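Local coordinates for phosphoribosylaminoimidazole carboxylase (Bombyx mori, PDB 4JA0), which catalyses two steps of purine biosynthesis, joining an AIR carboxylase activity and a SAICAR synthetase activity in one bifunctional polypeptide, at the interface of chains A and B. Residues are numbered along the deposited sequence; one frame, centred on the assembly and turned at random. Chains: chain A/B, Phosphoribosylaminoimidazole carboxylase.

The interface of chains A and B. Residues chain A 413, 416-417, 420; chain B 273, 276, 279, 298, 300.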
ATOM      1  N   LEU A 413      17.239 -28.255 -12.434  1.00  4.45           N
ATOM      2  CA  LEU A 413      15.784 -28.249 -12.596  1.00  5.05           C
ATOM      3  C   LEU A 413      15.291 -29.544 -13.186  1.00 11.42           C
ATOM      4  O   LEU A 413      14.226 -30.039 -12.814  1.00 12.40           O
ATOM      5  CB  LEU A 413      15.338 -27.124 -13.515  1.00  2.82           C
ATOM      6  CG  LEU A 413      15.230 -25.750 -12.889  1.00  5.48           C
ATOM      7  CD1 LEU A 413      14.821 -24.751 -13.945  1.00  5.78           C
ATOM      8  CD2 LEU A 413      14.227 -25.819 -11.767  1.00  4.11           C
ATOM      9  N   ALA A 416      15.259 -32.178 -10.592  1.00  5.55           N
ATOM     10  CA  ALA A 416      14.048 -32.004  -9.803  1.00  4.72           C
ATOM     11  C   ALA A 416      12.774 -32.377 -10.569  1.00  4.13           C
ATOM     12  O   ALA A 416      11.856 -32.958  -9.990  1.00  2.57           O
ATOM     13  CB  ALA A 416      13.954 -30.563  -9.289  1.00  4.64           C
ATOM     14  N   ASP A 417      12.719 -32.041 -11.857  1.00  3.76           N
ATOM     15  CA  ASP A 417      11.538 -32.355 -12.654  1.00  5.68           C
ATOM     16  C   ASP A 417      11.388 -33.870 -12.713  1.00 10.48           C
ATOM     17  O   ASP A 417      10.272 -34.399 -12.569  1.00  4.90           O
ATOM     18  CB  ASP A 417      11.610 -31.775 -14.076  1.00  3.83           C
ATOM     19  CG  ASP A 417      10.331 -32.069 -14.908  1.00 13.78           C
ATOM     20  OD1 ASP A 417      10.390 -32.872 -15.869  1.00 16.15           O
ATOM     21  OD2 ASP A 417       9.246 -31.538 -14.575  1.00  4.31           O
ATOM     22  N   LEU A 420       9.559 -35.291  -9.485  1.00  5.85           N
ATOM     23  CA  LEU A 420       8.155 -34.985  -9.150  1.00 13.59           C
ATOM     24  C   LEU A 420       7.214 -35.397 -10.270  1.00 14.34           C
ATOM     25  O   LEU A 420       6.002 -35.252 -10.160  1.00 17.59           O
ATOM     26  CB  LEU A 420       7.967 -33.483  -8.873  1.00  2.59           C
ATOM     27  CG  LEU A 420       8.987 -32.892  -7.904  1.00 10.03           C
ATOM     28  CD1 LEU A 420       8.777 -31.404  -7.723  1.00  8.55           C
ATOM     29  CD2 LEU A 420       8.951 -33.615  -6.554  1.00 25.02           C
TER
ATOM     30  N   MET B 273       5.571 -25.741 -11.784  1.00  2.55           N
ATOM     31  CA  MET B 273       6.142 -24.941 -10.696  1.00  3.83           C
ATOM     32  C   MET B 273       7.536 -24.479 -11.105  1.00  6.06           C
ATOM     33  O   MET B 273       8.293 -25.253 -11.700  1.00  3.77           O
ATOM     34  CB  MET B 273       6.203 -25.722  -9.383  1.00  2.19           C
ATOM     35  CG  MET B 273       6.984 -27.001  -9.480  1.00  6.04           C
ATOM     36  SD  MET B 273       6.419 -28.285  -8.336  1.00 17.88           S
ATOM     37  CE  MET B 273       7.277 -27.734  -6.902  1.00 13.15           C
ATOM     38  N   PRO B 276      11.086 -26.559  -7.194  1.00  4.74           N
ATOM     39  CA  PRO B 276      10.719 -27.703  -6.353  1.00  2.82           C
ATOM     40  C   PRO B 276      10.319 -27.309  -4.935  1.00  7.63           C
ATOM     41  O   PRO B 276       9.741 -28.129  -4.221  1.00  5.18           O
ATOM     42  CB  PRO B 276      12.000 -28.534  -6.309  1.00  2.13           C
ATOM     43  CG  PRO B 276      13.066 -27.621  -6.734  1.00  1.34           C
ATOM     44  CD  PRO B 276      12.455 -26.681  -7.706  1.00  2.00           C
ATOM     45  N   GLN B 279       6.458 -27.309  -3.844  1.00 16.22           N
ATOM     46  CA  GLN B 279       5.990 -28.692  -3.918  1.00  6.03           C
ATOM     47  C   GLN B 279       4.704 -28.986  -3.165  1.00 12.26           C
ATOM     48  O   GLN B 279       3.753 -29.533  -3.732  1.00  8.22           O
ATOM     49  CB  GLN B 279       7.123 -29.615  -3.452  1.00 22.61           C
ATOM     50  CG  GLN B 279       6.813 -31.089  -3.388  1.00  8.62           C
ATOM     51  CD  GLN B 279       6.255 -31.614  -4.669  1.00 15.56           C
ATOM     52  OE1 GLN B 279       6.330 -30.966  -5.716  1.00 21.72           O
ATOM     53  NE2 GLN B 279       5.679 -32.805  -4.607  1.00 33.48           N
ATOM     54  N   LEU B 298       2.312 -32.997 -12.442  1.00  2.94           N
ATOM     55  CA  LEU B 298       3.163 -31.977 -11.831  1.00  1.91           C
ATOM     56  C   LEU B 298       4.531 -31.891 -12.516  1.00  1.06           C
ATOM     57  O   LEU B 298       5.281 -32.857 -12.558  1.00  3.86           O
ATOM     58  CB  LEU B 298       3.368 -32.269 -10.337  1.00  1.38           C
ATOM     59  CG  LEU B 298       2.170 -32.268  -9.379  1.00  2.19           C
ATOM     60  CD1 LEU B 298       2.657 -32.478  -7.969  1.00  2.30           C
ATOM     61  CD2 LEU B 298       1.331 -30.988  -9.478  1.00  1.30           C
ATOM     62  N   VAL B 300       8.268 -29.464 -13.130  1.00  3.04           N
ATOM     63  CA  VAL B 300       9.090 -28.359 -12.671  1.00  2.45           C
ATOM     64  C   VAL B 300       9.855 -27.729 -13.824  1.00  1.13           C
ATOM     65  O   VAL B 300      10.565 -28.416 -14.540  1.00  3.15           O
ATOM     66  CB  VAL B 300      10.089 -28.808 -11.624  1.00  3.04           C
ATOM     67  CG1 VAL B 300      10.948 -27.635 -11.187  1.00  2.97           C
ATOM     68  CG2 VAL B 300       9.375 -29.397 -10.460  1.00  1.86           C
TER
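A:Asp417 and B:Val300 meet where the C-terminal helix of one chain (396-420) lies over the PurE-type AIR carboxylase domain of the other, along strand 296-300, in the deposited octamer, consistent with the octameric assembly of PurE-type enzymes. The carboxylate oxygen A:Asp417 OD2 accepts a hydrogen bond from the backbone amide B:Val300 N (2.7 Å, 161° at the hydrogen), using its anti lone pair, the one turned away from OD1. A:Asp417 CG stands anti to its backbone N (chi1 -178°), which carries the carboxylate across to the strand. An alanine here would probably leave the B:Val300 amide without its acceptor. The two methyls of B:Val300 part toward different leucines of the helix. B:Val300 CG1 meets A:Leu413 CD2 at 3.8 Å, the side chains crossing at about a right angle, whereas CG2 packs against A:Leu420 CD1, the two side chains running obliquely. A turn back from A:Leu420, the methyl A:Ala416 CB rests on the ring carbon B:Pro276 CG at 4.0 Å. A:Leu420, in the last turn of the helix, buries 92 Å² of its surface against chain B. A:Leu420 CD1 also approaches the thioether sulphur B:Met273 SD at 4.0 Å. A:Leu420 CD2 lies 3.9 Å from the amide carbon B:Gln279 CD, and these two side chains pass in opposite directions; B:Gln279 is poorly ordered, which makes the detail of this packing uncertain.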